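Local structure of plasmodesmata-located protein 5 (Arabidopsis thaliana, 6GRE) at residues A16-S21 / N92-F97; A45-P50 / G62-R67; Q99-L104 / Y206-V211; G114-T119 / C177-S182; I121-G126 / S190-A195. The protein restricts cell-to-cell trafficking through plasmodesmata by regulating callose deposition during salicylic acid-triggered immune responses, its extracellular part consisting of two tandem DUF26 (Gnk2-like) domains. All coordinates share one frame; numbering follows the deposited sequence. Where two conformers were deposited one is given.

Contact 1: residues A16-S21 / N92-F97; sequences AKFSPS and NSYSGF. With NAG (2-acetamido-2-deoxy-beta-D-glucopyranose), chain C.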
# COMPACT_ATOMS: atom_id res chain seq x y z
N ALA A 16 -19.76 3.52 6.85
CA ALA A 16 -20.46 2.49 7.62
C ALA A 16 -19.61 2.08 8.82
O ALA A 16 -18.42 1.80 8.68
CB ALA A 16 -20.80 1.31 6.76
N LYS A 17 -20.26 2.03 10.00
CA LYS A 17 -19.62 1.73 11.29
C LYS A 17 -20.22 0.45 11.89
O LYS A 17 -21.40 0.16 11.72
CB LYS A 17 -19.82 2.85 12.31
CG LYS A 17 -19.48 4.26 11.84
CD LYS A 17 -18.13 4.38 11.18
CE LYS A 17 -17.79 5.80 10.78
NZ LYS A 17 -17.30 6.58 11.94
N PHE A 18 -19.37 -0.29 12.61
CA PHE A 18 -19.78 -1.46 13.37
C PHE A 18 -20.24 -0.99 14.75
O PHE A 18 -19.98 0.16 15.11
CB PHE A 18 -18.65 -2.48 13.49
CG PHE A 18 -17.34 -1.93 13.99
CD1 PHE A 18 -17.17 -1.60 15.32
CD2 PHE A 18 -16.26 -1.78 13.13
CE1 PHE A 18 -15.96 -1.11 15.78
CE2 PHE A 18 -15.05 -1.31 13.61
CZ PHE A 18 -14.90 -0.98 14.93
N SER A 19 -20.93 -1.86 15.49
CA SER A 19 -21.52 -1.47 16.76
C SER A 19 -20.49 -1.64 17.87
O SER A 19 -19.63 -2.51 17.80
CB SER A 19 -22.79 -2.21 17.05
OG SER A 19 -22.71 -3.56 16.64
N PRO A 20 -20.57 -0.82 18.94
CA PRO A 20 -19.62 -0.87 20.06
C PRO A 20 -19.60 -2.23 20.76
O PRO A 20 -20.66 -2.79 21.10
CB PRO A 20 -20.14 0.20 21.03
CG PRO A 20 -21.60 0.38 20.65
CD PRO A 20 -21.62 0.19 19.15
N SER A 21 -18.39 -2.77 20.93
CA SER A 21 -18.15 -4.02 21.59
C SER A 21 -18.84 -5.20 20.87
O SER A 21 -19.04 -6.27 21.44
CB SER A 21 -18.51 -3.90 23.05
OG SER A 21 -17.62 -2.97 23.65
N ASN A 92 -14.50 3.38 14.28
CA ASN A 92 -15.42 2.25 14.23
C ASN A 92 -15.88 1.93 12.80
O ASN A 92 -16.88 1.27 12.63
CB ASN A 92 -16.59 2.47 15.19
CG ASN A 92 -17.41 3.70 14.87
OD1 ASN A 92 -16.99 4.53 14.07
ND2 ASN A 92 -18.57 3.82 15.48
N SER A 93 -15.08 2.30 11.79
CA SER A 93 -15.36 1.93 10.40
C SER A 93 -15.22 0.43 10.20
O SER A 93 -14.27 -0.16 10.68
CB SER A 93 -14.44 2.66 9.46
OG SER A 93 -14.78 4.03 9.37
N TYR A 94 -16.14 -0.17 9.44
CA TYR A 94 -16.00 -1.55 9.03
C TYR A 94 -14.74 -1.72 8.16
O TYR A 94 -14.05 -2.72 8.29
CB TYR A 94 -17.19 -2.04 8.20
CG TYR A 94 -18.38 -2.50 9.01
CD1 TYR A 94 -18.34 -3.69 9.70
CD2 TYR A 94 -19.54 -1.76 9.04
CE1 TYR A 94 -19.42 -4.14 10.45
CE2 TYR A 94 -20.64 -2.19 9.77
CZ TYR A 94 -20.57 -3.37 10.47
OH TYR A 94 -21.67 -3.78 11.19
N SER A 95 -14.47 -0.74 7.29
CA SER A 95 -13.34 -0.83 6.35
C SER A 95 -12.30 0.24 6.70
O SER A 95 -12.63 1.41 6.90
CB SER A 95 -13.82 -0.70 4.92
OG SER A 95 -15.04 -1.41 4.72
N GLY A 96 -11.03 -0.17 6.78
CA GLY A 96 -9.95 0.74 7.07
C GLY A 96 -8.73 0.35 6.24
O GLY A 96 -8.43 -0.83 6.08
N PHE A 97 -8.06 1.37 5.71
CA PHE A 97 -6.89 1.22 4.86
C PHE A 97 -5.91 2.31 5.27
O PHE A 97 -6.23 3.48 5.06
CB PHE A 97 -7.36 1.31 3.39
CG PHE A 97 -6.32 1.08 2.32
CD1 PHE A 97 -5.04 0.62 2.62
CD2 PHE A 97 -6.63 1.27 0.98
CE1 PHE A 97 -4.09 0.42 1.64
CE2 PHE A 97 -5.67 1.07 -0.00
CZ PHE A 97 -4.42 0.62 0.32
C1 NAG C . -20.52 -4.91 5.40
C2 NAG C . -21.63 -5.89 5.04
C3 NAG C . -22.70 -5.22 4.20
C4 NAG C . -23.20 -3.99 4.93
C5 NAG C . -22.06 -3.08 5.40
C6 NAG C . -22.55 -2.02 6.37
C7 NAG C . -20.92 -8.21 4.85
C8 NAG C . -20.43 -9.30 3.95
N2 NAG C . -21.15 -7.03 4.30
O3 NAG C . -23.76 -6.16 4.00
O4 NAG C . -24.09 -3.26 4.07
O5 NAG C . -21.06 -3.82 6.12
O6 NAG C . -23.14 -2.65 7.53
O7 NAG C . -21.12 -8.41 6.05
O HOH W 1 -14.68 6.19 11.04
O HOH W 2 -21.51 -4.70 13.80
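K17 and S93 face each other at a single beta bridge, and the hydrogen bonds lie round it. Y94 N donates to A16 O (3.1 Å, 168° at the hydrogen), and F18 N to N92 O (2.9 Å). The K17 side chain crosses that of N92 at about a right angle and brings NZ to N92 OD1 at 3.0 Å, in the plane of the amide carbonyl; one water accepts from NZ and donates to S93 OG, which is also hydrogen-bonded to S14 O.

The F18 and Y94 rings form an edge-to-face (T-shaped) pair, F18 giving the edge (planes at 79°). With F18 CG between the backbone N and the carbonyl carbon (chi1 52°), CB lies over the Y94 face, a CH-pi contact, 3.5 Å from Y94 CE1. N92 CB makes another, 4.0 Å from the F18 centroid.

A16, Y94 and N109 form the glycan-contacting site of the first Gnk2-homologous domain, where the sugar approaches the opposite Y94 face near its rim, O6 3.4 Å from Y94 CE2.

Contact 2: residues A45-P50 / G62-R67; sequences ANFTVP and GIYQCR. With NAG (2-acetamido-2-deoxy-beta-D-glucopyranose), chain F.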
# COMPACT_ATOMS: atom_id res chain seq x y z
N ALA A 45 0.81 -10.98 4.40
CA ALA A 45 -0.09 -12.07 4.77
C ALA A 45 -1.53 -11.58 4.73
O ALA A 45 -1.79 -10.39 4.89
CB ALA A 45 0.26 -12.61 6.14
N ASN A 46 -2.46 -12.52 4.50
CA ASN A 46 -3.88 -12.25 4.51
C ASN A 46 -4.50 -13.12 5.60
O ASN A 46 -4.06 -14.24 5.79
CB ASN A 46 -4.54 -12.53 3.16
CG ASN A 46 -4.86 -13.99 2.93
OD1 ASN A 46 -5.84 -14.53 3.45
ND2 ASN A 46 -4.03 -14.65 2.15
N PHE A 47 -5.50 -12.59 6.28
CA PHE A 47 -6.12 -13.24 7.44
C PHE A 47 -7.63 -13.05 7.35
O PHE A 47 -8.10 -12.01 6.89
CB PHE A 47 -5.68 -12.59 8.75
CG PHE A 47 -4.19 -12.50 9.00
CD1 PHE A 47 -3.42 -11.55 8.34
CD2 PHE A 47 -3.58 -13.30 9.95
CE1 PHE A 47 -2.06 -11.46 8.57
CE2 PHE A 47 -2.22 -13.20 10.19
CZ PHE A 47 -1.46 -12.28 9.50
N THR A 48 -8.38 -14.03 7.89
CA THR A 48 -9.79 -13.92 8.15
C THR A 48 -9.98 -14.21 9.65
O THR A 48 -9.38 -15.15 10.13
CB THR A 48 -10.59 -14.91 7.29
OG1 THR A 48 -10.14 -14.77 5.93
CG2 THR A 48 -12.08 -14.67 7.35
N VAL A 49 -10.80 -13.41 10.33
CA VAL A 49 -11.19 -13.64 11.73
C VAL A 49 -12.70 -13.52 11.85
O VAL A 49 -13.27 -12.49 11.53
CB VAL A 49 -10.48 -12.67 12.71
CG1 VAL A 49 -10.87 -12.96 14.15
CG2 VAL A 49 -8.97 -12.72 12.55
N PRO A 50 -13.38 -14.57 12.36
CA PRO A 50 -12.77 -15.82 12.80
C PRO A 50 -12.26 -16.70 11.65
O PRO A 50 -12.69 -16.54 10.51
CB PRO A 50 -13.89 -16.56 13.56
CG PRO A 50 -15.05 -15.59 13.60
CD PRO A 50 -14.83 -14.65 12.42
N GLY A 62 -8.44 -9.16 6.23
CA GLY A 62 -7.41 -8.14 6.17
C GLY A 62 -6.11 -8.64 5.61
O GLY A 62 -5.84 -9.85 5.51
N ILE A 63 -5.27 -7.66 5.27
CA ILE A 63 -3.89 -7.91 4.92
C ILE A 63 -3.00 -6.87 5.60
O ILE A 63 -3.45 -5.76 5.94
CB ILE A 63 -3.67 -7.85 3.39
CG1 ILE A 63 -3.87 -6.44 2.84
CG2 ILE A 63 -4.54 -8.86 2.67
CD1 ILE A 63 -3.38 -6.23 1.41
N TYR A 64 -1.72 -7.20 5.71
CA TYR A 64 -0.70 -6.16 5.78
C TYR A 64 0.35 -6.44 4.70
O TYR A 64 0.47 -7.56 4.20
CB TYR A 64 0.00 -6.11 7.13
CG TYR A 64 0.91 -7.29 7.36
CD1 TYR A 64 0.39 -8.47 7.88
CD2 TYR A 64 2.26 -7.24 7.07
CE1 TYR A 64 1.20 -9.58 8.08
CE2 TYR A 64 3.08 -8.35 7.26
CZ TYR A 64 2.54 -9.52 7.77
OH TYR A 64 3.33 -10.62 7.99
N GLN A 65 1.09 -5.40 4.33
CA GLN A 65 2.17 -5.57 3.41
C GLN A 65 3.25 -4.53 3.68
O GLN A 65 2.98 -3.34 3.71
CB GLN A 65 1.71 -5.38 1.98
CG GLN A 65 2.83 -5.68 0.98
CD GLN A 65 2.26 -5.79 -0.40
OE1 GLN A 65 2.99 -5.88 -1.40
NE2 GLN A 65 0.94 -5.83 -0.48
N CYS A 66 4.46 -5.04 3.88
CA CYS A 66 5.65 -4.21 4.04
C CYS A 66 6.35 -4.08 2.68
O CYS A 66 6.27 -4.97 1.85
CB CYS A 66 6.60 -4.82 5.06
SG CYS A 66 5.91 -4.72 6.73
N ARG A 67 7.10 -2.99 2.54
CA ARG A 67 8.02 -2.81 1.42
C ARG A 67 8.84 -4.10 1.27
O ARG A 67 9.26 -4.70 2.28
CB ARG A 67 8.87 -1.57 1.70
CG ARG A 67 8.97 -0.55 0.58
CD ARG A 67 9.93 0.55 0.99
NE ARG A 67 11.26 -0.00 1.23
CZ ARG A 67 12.21 0.56 1.96
NH1 ARG A 67 11.98 1.67 2.64
NH2 ARG A 67 13.40 -0.01 2.02
C1 NAG F . -4.27 -16.03 1.84
C2 NAG F . -3.60 -16.38 0.51
C3 NAG F . -3.67 -17.89 0.23
C4 NAG F . -3.42 -18.75 1.48
C5 NAG F . -4.23 -18.24 2.69
C6 NAG F . -4.01 -19.05 3.97
C7 NAG F . -3.84 -14.41 -1.01
C8 NAG F . -4.58 -13.93 -2.24
N2 NAG F . -4.20 -15.66 -0.59
O3 NAG F . -2.68 -18.19 -0.76
O4 NAG F . -3.77 -20.11 1.20
O5 NAG F . -3.85 -16.87 2.91
O6 NAG F . -2.86 -18.57 4.66
O7 NAG F . -2.99 -13.71 -0.44
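A45 and F47 pair with Y64 and G62 in the two hydrogen-bonded positions of this antiparallel contact; the axes of the short segments approach to 4.8 Å, their directions 157° apart. At the F47-G62 pair both bonds are short: F47 N donates to G62 O at 2.9 Å, and G62 N to F47 O at the same length. The A45-Y64 pair is slacker, with Y64 N to A45 O at 3.3 Å and a weak return bond from A45 N to Y64 O at 3.4 Å. Between them, at the non-hydrogen-bonded N46-I63 pair, A45 O also receives the CA-H of I63 and G62 O that of N46.

On one face, Y64 CG stands between the backbone N and the carbonyl carbon (chi1 71°), and CE1 of its ring touches A45 CB at 3.7 Å. The Y64 hydroxyl is satisfied by T42 O and S38 OG. On the other face, N46 CB packs against I63 CG2, while ND2 is covalently bonded to C1 of an N-linked N-acetylglucosamine, itself hydrogen-bonded to Y44 OH. The I63 backbone is hydrogen-bonded to R106 of strand 103-108.

This is a beta hairpin, strand 44-49 forming an outer edge of the first Gnk2-homologous domain's five-stranded antiparallel sheet.

Contact 3: residues Q99-L104 / Y206-V211; sequences QMENCL and YARFSV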
# COMPACT_ATOMS: atom_id res chain seq x y z
N GLN A 99 -1.98 3.57 4.69
CA GLN A 99 -0.77 3.47 3.94
C GLN A 99 0.27 4.37 4.60
O GLN A 99 0.02 5.54 4.80
CB GLN A 99 -0.96 3.95 2.50
CG GLN A 99 0.30 3.86 1.65
CD GLN A 99 0.62 2.45 1.24
OE1 GLN A 99 -0.18 1.82 0.56
NE2 GLN A 99 1.78 1.95 1.64
N MET A 100 1.40 3.76 4.93
CA MET A 100 2.61 4.44 5.39
C MET A 100 3.68 4.29 4.30
O MET A 100 3.51 3.55 3.34
CB MET A 100 3.11 3.80 6.68
CG MET A 100 2.18 4.15 7.81
SD MET A 100 2.49 3.26 9.34
CE MET A 100 4.09 3.92 9.80
N GLU A 101 4.80 4.99 4.47
CA GLU A 101 5.86 4.90 3.51
C GLU A 101 6.30 3.44 3.33
O GLU A 101 6.47 2.98 2.20
CB GLU A 101 7.02 5.78 3.98
CG GLU A 101 8.14 5.90 2.96
CD GLU A 101 7.89 6.77 1.74
OE1 GLU A 101 6.78 7.36 1.60
OE2 GLU A 101 8.82 6.87 0.92
N ASN A 102 6.45 2.70 4.43
CA ASN A 102 7.11 1.40 4.38
C ASN A 102 6.14 0.22 4.58
O ASN A 102 6.57 -0.92 4.52
CB ASN A 102 8.21 1.32 5.43
CG ASN A 102 9.40 2.17 5.04
OD1 ASN A 102 9.51 2.59 3.89
ND2 ASN A 102 10.28 2.42 6.00
N CYS A 103 4.86 0.48 4.75
CA CYS A 103 3.90 -0.63 4.93
C CYS A 103 2.47 -0.11 4.77
O CYS A 103 2.22 1.09 4.80
CB CYS A 103 4.03 -1.33 6.29
SG CYS A 103 3.61 -0.29 7.71
N LEU A 104 1.54 -1.06 4.60
CA LEU A 104 0.11 -0.77 4.66
C LEU A 104 -0.58 -1.83 5.53
O LEU A 104 -0.06 -2.95 5.63
CB LEU A 104 -0.50 -0.72 3.26
CG LEU A 104 -0.48 -2.02 2.46
CD1 LEU A 104 -1.71 -2.91 2.73
CD2 LEU A 104 -0.36 -1.74 0.96
N TYR A 206 1.03 1.18 -6.03
CA TYR A 206 1.58 2.52 -6.06
C TYR A 206 2.89 2.57 -6.84
O TYR A 206 3.56 1.55 -6.99
CB TYR A 206 1.78 3.12 -4.66
CG TYR A 206 2.88 2.52 -3.82
CD1 TYR A 206 4.21 2.85 -4.06
CD2 TYR A 206 2.62 1.68 -2.75
CE1 TYR A 206 5.23 2.36 -3.28
CE2 TYR A 206 3.64 1.20 -1.94
CZ TYR A 206 4.95 1.56 -2.20
OH TYR A 206 5.96 1.04 -1.45
N ALA A 207 3.23 3.76 -7.30
CA ALA A 207 4.52 4.00 -7.92
C ALA A 207 4.99 5.38 -7.45
O ALA A 207 4.17 6.31 -7.41
CB ALA A 207 4.44 3.93 -9.41
N ARG A 208 6.27 5.52 -7.12
CA ARG A 208 6.76 6.79 -6.65
C ARG A 208 8.23 6.95 -7.02
O ARG A 208 8.94 5.96 -7.26
CB ARG A 208 6.56 6.90 -5.13
CG ARG A 208 7.27 5.87 -4.29
CD ARG A 208 6.84 5.95 -2.82
NE ARG A 208 7.61 5.03 -1.99
CZ ARG A 208 7.16 4.38 -0.91
NH1 ARG A 208 5.90 4.49 -0.51
NH2 ARG A 208 7.99 3.63 -0.21
N PHE A 209 8.68 8.19 -7.06
CA PHE A 209 10.08 8.44 -7.30
C PHE A 209 10.52 9.69 -6.55
O PHE A 209 9.72 10.55 -6.18
CB PHE A 209 10.45 8.52 -8.78
CG PHE A 209 10.19 9.85 -9.45
CD1 PHE A 209 8.90 10.23 -9.72
CD2 PHE A 209 11.22 10.66 -9.88
CE1 PHE A 209 8.64 11.45 -10.32
CE2 PHE A 209 10.98 11.86 -10.53
CZ PHE A 209 9.68 12.24 -10.76
N SER A 210 11.83 9.78 -6.34
CA SER A 210 12.42 10.92 -5.65
C SER A 210 13.69 11.32 -6.41
O SER A 210 14.33 10.50 -7.01
CB SER A 210 12.71 10.60 -4.21
OG SER A 210 13.56 9.46 -4.11
N VAL A 211 14.01 12.62 -6.39
CA VAL A 211 15.22 13.14 -7.02
C VAL A 211 15.97 13.87 -5.92
O VAL A 211 15.47 14.85 -5.40
CB VAL A 211 14.93 14.09 -8.19
CG1 VAL A 211 16.23 14.62 -8.81
CG2 VAL A 211 14.04 13.47 -9.25
O HOH W 3 5.22 0.48 1.15
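The guanidinium of R208 has a partner on both faces and another at its edge: E101 OE2 lies 3.4 Å above its plane, over its centre, Y206 OH is over the opposite face toward the rim, and E101 O is at the edge, in plane. The carboxylate of E101 is stacked on it, the two planes only 8° apart. This is a junction between the two tandem Gnk2-homologous domains, joining the turn between strands 96-99 and 103-108 of the first to strand 205-211 of the second.

The stacked geometry separates two kinds of attraction. E101 OE2 and R208 NH2 form a salt bridge at 3.5 Å, but by charge alone, since no N-H points at the oxygen. The directed bonds go to the backbone, an end-on grip on one atom: R208 NH1 meets E101 O at 3.2 Å, on a lone pair in the carbonyl plane, and NH2 meets it at 2.9 Å, tilted from that plane. R208 runs extended from CG to NE to reach it, whereas the E101 chain bends at chi2 (73°) to fold its carboxylate over the same group. Y201 OH is a further partner of NH1.

Q99 crosses Y206 at about a right angle; its NE2 donates almost straight to M100 O (176°). A water donates to E101 O at 3.0 Å and is also hydrogen-bonded to Y206 OH at 2.8 Å.

Contact 4: residues G114-T119 / C177-S182; sequences GVQDKT and CQDCLS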
# COMPACT_ATOMS: atom_id res chain seq x y z
N GLY A 114 -7.47 -10.54 -4.38
CA GLY A 114 -7.49 -10.78 -5.80
C GLY A 114 -8.51 -9.95 -6.57
O GLY A 114 -8.75 -10.18 -7.75
N VAL A 115 -9.10 -8.94 -5.91
CA VAL A 115 -10.00 -8.02 -6.57
C VAL A 115 -9.17 -6.84 -7.08
O VAL A 115 -8.61 -6.07 -6.29
CB VAL A 115 -11.14 -7.56 -5.65
CG1 VAL A 115 -12.08 -6.60 -6.36
CG2 VAL A 115 -11.90 -8.77 -5.11
N GLN A 116 -9.11 -6.68 -8.38
CA GLN A 116 -8.40 -5.56 -9.00
C GLN A 116 -9.08 -4.25 -8.59
O GLN A 116 -10.32 -4.17 -8.49
CB GLN A 116 -8.40 -5.67 -10.53
CG GLN A 116 -7.67 -4.57 -11.27
CD GLN A 116 -6.22 -4.44 -10.86
OE1 GLN A 116 -5.90 -3.85 -9.82
NE2 GLN A 116 -5.34 -4.94 -11.70
N ASP A 117 -8.28 -3.19 -8.39
CA ASP A 117 -8.84 -1.87 -8.16
C ASP A 117 -7.76 -0.86 -8.45
O ASP A 117 -6.80 -0.74 -7.69
CB ASP A 117 -9.37 -1.74 -6.74
CG ASP A 117 -10.15 -0.48 -6.50
OD1 ASP A 117 -10.10 0.43 -7.35
OD2 ASP A 117 -10.79 -0.43 -5.44
N LYS A 118 -7.91 -0.21 -9.60
CA LYS A 118 -6.95 0.74 -10.13
C LYS A 118 -7.38 2.17 -9.84
O LYS A 118 -6.80 3.10 -10.40
CB LYS A 118 -6.78 0.49 -11.64
CG LYS A 118 -6.20 -0.88 -11.95
CD LYS A 118 -5.85 -1.07 -13.39
CE LYS A 118 -7.06 -1.04 -14.29
NZ LYS A 118 -6.65 -1.09 -15.72
N THR A 119 -8.42 2.36 -9.02
CA THR A 119 -8.92 3.71 -8.76
C THR A 119 -7.85 4.53 -8.04
O THR A 119 -7.13 4.05 -7.16
CB THR A 119 -10.24 3.73 -7.97
OG1 THR A 119 -10.09 3.14 -6.70
CG2 THR A 119 -11.35 3.02 -8.69
N CYS A 177 -1.22 -7.20 -11.14
CA CYS A 177 -0.16 -6.32 -10.66
C CYS A 177 0.40 -5.46 -11.80
O CYS A 177 0.49 -4.24 -11.68
CB CYS A 177 0.94 -7.12 -10.00
SG CYS A 177 2.34 -6.10 -9.46
N GLN A 178 0.77 -6.11 -12.91
CA GLN A 178 1.29 -5.36 -14.02
C GLN A 178 0.27 -4.34 -14.56
O GLN A 178 0.64 -3.24 -14.97
CB GLN A 178 1.79 -6.30 -15.12
CG GLN A 178 2.36 -5.53 -16.29
CD GLN A 178 3.61 -4.74 -15.94
OE1 GLN A 178 4.31 -5.10 -15.01
NE2 GLN A 178 3.95 -3.77 -16.77
N ASP A 179 -1.02 -4.71 -14.60
CA ASP A 179 -2.06 -3.83 -15.08
C ASP A 179 -2.15 -2.61 -14.15
O ASP A 179 -2.21 -1.48 -14.63
CB ASP A 179 -3.38 -4.58 -15.17
CG ASP A 179 -4.51 -3.79 -15.80
OD1 ASP A 179 -4.24 -2.88 -16.59
OD2 ASP A 179 -5.68 -4.11 -15.49
N CYS A 180 -2.19 -2.86 -12.83
CA CYS A 180 -2.28 -1.76 -11.87
C CYS A 180 -1.06 -0.84 -12.04
O CYS A 180 -1.18 0.38 -12.12
CB CYS A 180 -2.43 -2.34 -10.48
SG CYS A 180 -2.92 -1.08 -9.27
N LEU A 181 0.13 -1.44 -12.03
CA LEU A 181 1.37 -0.64 -12.12
C LEU A 181 1.50 0.10 -13.44
O LEU A 181 2.01 1.23 -13.47
CB LEU A 181 2.60 -1.51 -11.88
CG LEU A 181 2.78 -1.93 -10.44
CD1 LEU A 181 4.03 -2.79 -10.28
CD2 LEU A 181 2.81 -0.73 -9.51
N SER A 182 1.05 -0.50 -14.55
CA SER A 182 1.08 0.19 -15.83
C SER A 182 0.32 1.52 -15.71
O SER A 182 0.81 2.57 -16.13
CB SER A 182 0.53 -0.68 -16.95
OG SER A 182 0.60 0.01 -18.19
O HOH W 4 -6.28 -6.41 -14.19
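K118 and C180 have the closest CA atoms of this contact, 5.6 Å apart, where an irregular loop passes a turn of helix without any backbone hydrogen bond between them. K118 crosses the D179 side chain at about a right angle and places NZ near both carboxylate oxygens, OD1 at 3.1 Å and OD2 at 3.2 Å. Each hydrogen bond is weak, but together they belong to a salt bridge; D183 adds a long, weak ion pair. A water accepts from Q116 NE2, which also bonds to Q176 O, and donates to D179 OD2 (2.7 Å). A chi2 of 57° bends the Q116 chain at CD; its OE1 lies 3.8 Å from C180 CB and accepts from D117 N.

D117 OD1 takes both T119 N, making an Asx turn, and T119 OG1, from the same face of the carboxylate plane.

The loop runs between strands 103-108 and 120-125, from one domain into the next. Helix 174-192 is held by disulfides C177-C168 and C180-C205, and L181 packs on strand 162-168.

Contact 5: residues I121-G126 / S190-A195; sequences ILNKCG and SDCGMA. With EDO (1,2-ethanediol), chain J.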
# COMPACT_ATOMS: atom_id res chain seq x y z
N ILE A 121 -6.31 6.99 -5.42
CA ILE A 121 -6.44 7.53 -4.11
C ILE A 121 -5.73 8.88 -4.04
O ILE A 121 -6.36 9.90 -3.74
CB ILE A 121 -5.98 6.56 -3.02
CG1 ILE A 121 -6.81 5.28 -3.09
CG2 ILE A 121 -6.02 7.23 -1.66
CD1 ILE A 121 -6.36 4.20 -2.15
N LEU A 122 -4.43 8.92 -4.30
CA LEU A 122 -3.64 10.12 -4.03
C LEU A 122 -2.49 10.20 -5.02
O LEU A 122 -1.74 9.25 -5.21
CB LEU A 122 -3.08 10.04 -2.62
CG LEU A 122 -2.02 11.08 -2.25
CD1 LEU A 122 -2.62 12.47 -2.23
CD2 LEU A 122 -1.42 10.79 -0.89
N ASN A 123 -2.32 11.35 -5.66
CA ASN A 123 -1.21 11.64 -6.55
C ASN A 123 -0.69 13.03 -6.19
O ASN A 123 -1.44 14.01 -6.25
CB ASN A 123 -1.66 11.55 -8.00
CG ASN A 123 -0.69 11.99 -9.07
OD1 ASN A 123 -1.13 12.30 -10.16
ND2 ASN A 123 0.60 12.03 -8.78
N LYS A 124 0.58 13.13 -5.80
CA LYS A 124 1.19 14.43 -5.58
C LYS A 124 2.50 14.46 -6.35
O LYS A 124 3.23 13.46 -6.41
CB LYS A 124 1.48 14.69 -4.10
CG LYS A 124 2.03 16.08 -3.81
CD LYS A 124 1.90 16.54 -2.40
CE LYS A 124 2.26 18.01 -2.31
NZ LYS A 124 2.46 18.42 -0.90
N CYS A 125 2.78 15.58 -7.01
CA CYS A 125 4.03 15.83 -7.73
C CYS A 125 4.87 16.87 -7.00
O CYS A 125 4.35 17.81 -6.39
CB CYS A 125 3.80 16.36 -9.12
SG CYS A 125 2.84 15.26 -10.20
N GLY A 126 6.19 16.73 -7.12
CA GLY A 126 7.11 17.77 -6.63
C GLY A 126 7.14 18.96 -7.56
O GLY A 126 6.42 19.01 -8.57
N SER A 190 3.39 10.82 -16.71
CA SER A 190 2.69 11.85 -17.45
C SER A 190 2.56 13.12 -16.61
O SER A 190 2.78 14.24 -17.09
CB SER A 190 1.33 11.39 -17.89
OG SER A 190 1.44 10.38 -18.89
N ASP A 191 2.25 12.94 -15.34
CA ASP A 191 1.96 14.09 -14.50
C ASP A 191 3.16 14.60 -13.72
O ASP A 191 3.24 15.83 -13.54
CB ASP A 191 0.78 13.82 -13.59
CG ASP A 191 -0.53 13.87 -14.37
OD1 ASP A 191 -0.54 14.51 -15.42
OD2 ASP A 191 -1.44 13.24 -13.96
N CYS A 192 4.07 13.73 -13.26
CA CYS A 192 5.18 14.12 -12.39
C CYS A 192 6.55 13.90 -13.06
O CYS A 192 7.55 14.13 -12.41
CB CYS A 192 5.22 13.34 -11.08
SG CYS A 192 3.69 13.37 -10.11
N GLY A 193 6.60 13.50 -14.33
CA GLY A 193 7.86 13.01 -14.93
C GLY A 193 8.92 14.09 -15.07
O GLY A 193 10.08 13.77 -15.18
N MET A 194 8.48 15.35 -15.08
CA MET A 194 9.39 16.49 -15.20
C MET A 194 9.65 17.15 -13.84
O MET A 194 10.37 18.16 -13.79
CB MET A 194 8.81 17.53 -16.17
CG MET A 194 8.56 16.95 -17.55
SD MET A 194 8.30 18.21 -18.83
CE MET A 194 9.97 18.85 -18.99
N ALA A 195 9.11 16.57 -12.74
CA ALA A 195 9.15 17.13 -11.40
C ALA A 195 10.26 16.47 -10.57
O ALA A 195 10.81 15.41 -10.90
CB ALA A 195 7.81 16.92 -10.72
C1 EDO J . 5.42 20.90 -5.64
O1 EDO J . 4.70 20.06 -4.74
C2 EDO J . 4.60 21.36 -6.82
O2 EDO J . 5.20 22.45 -7.54
O HOH W 5 -3.45 12.60 -11.26
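C125 and C192 are joined by a disulfide, SG to SG 2.1 Å, with a torsion of -75° about the S-S bond. In both cysteines SG is anti to the carbonyl carbon and beside the backbone N (chi1 -60° and -54°), and the two CA atoms are 5.1 Å apart.

Van der Waals contacts flank the bridge. A195 CB lies 3.3 Å from G126 O and 4.4 Å from C125 CB, while N123 ND2, which donates to Y199 O, passes 3.6 Å from C192 SG.

Polar contact across the segments runs through water: one molecule donates to N123 OD1 at 2.6 Å and, weakly, to D191 OD2. C125 O accepts from O1 of a 1,2-ethanediol, probably from the crystallisation liquor.

C192 also opens a type I beta turn to A195, with A195 N bonded to C192 O. The disulfide thus ties strand 120-125, an outer strand of the second antiparallel sheet, to helix 174-192; it is one of three disulfides of this cysteine-rich Gnk2-homologous domain.

Contacts 1 and 2 belong to the first Gnk2-homologous domain, their centres 17 Å apart, and reach the same sheet; contact 2 bears a sugar on N46, and contact 1 lies against another. Contacts 4 and 5 share helix 174-192 of the second, with centres 19 Å apart. Contact 3 joins the two halves. R67, just after strand 60-66 in contact 2, hydrogen-bonds through NH1 to N102 OD1 of contact 3 (2.9 Å), while F209 CZ packs 3.3 Å from C192 O of contact 5. F97 CE2, in one of two conformers, comes within 3.9 Å of I121 CD1, between contacts 1 and 5. D117 of contact 4 and I121 of contact 5 both line the 2-(2-ethoxyethoxy)ethanol pocket.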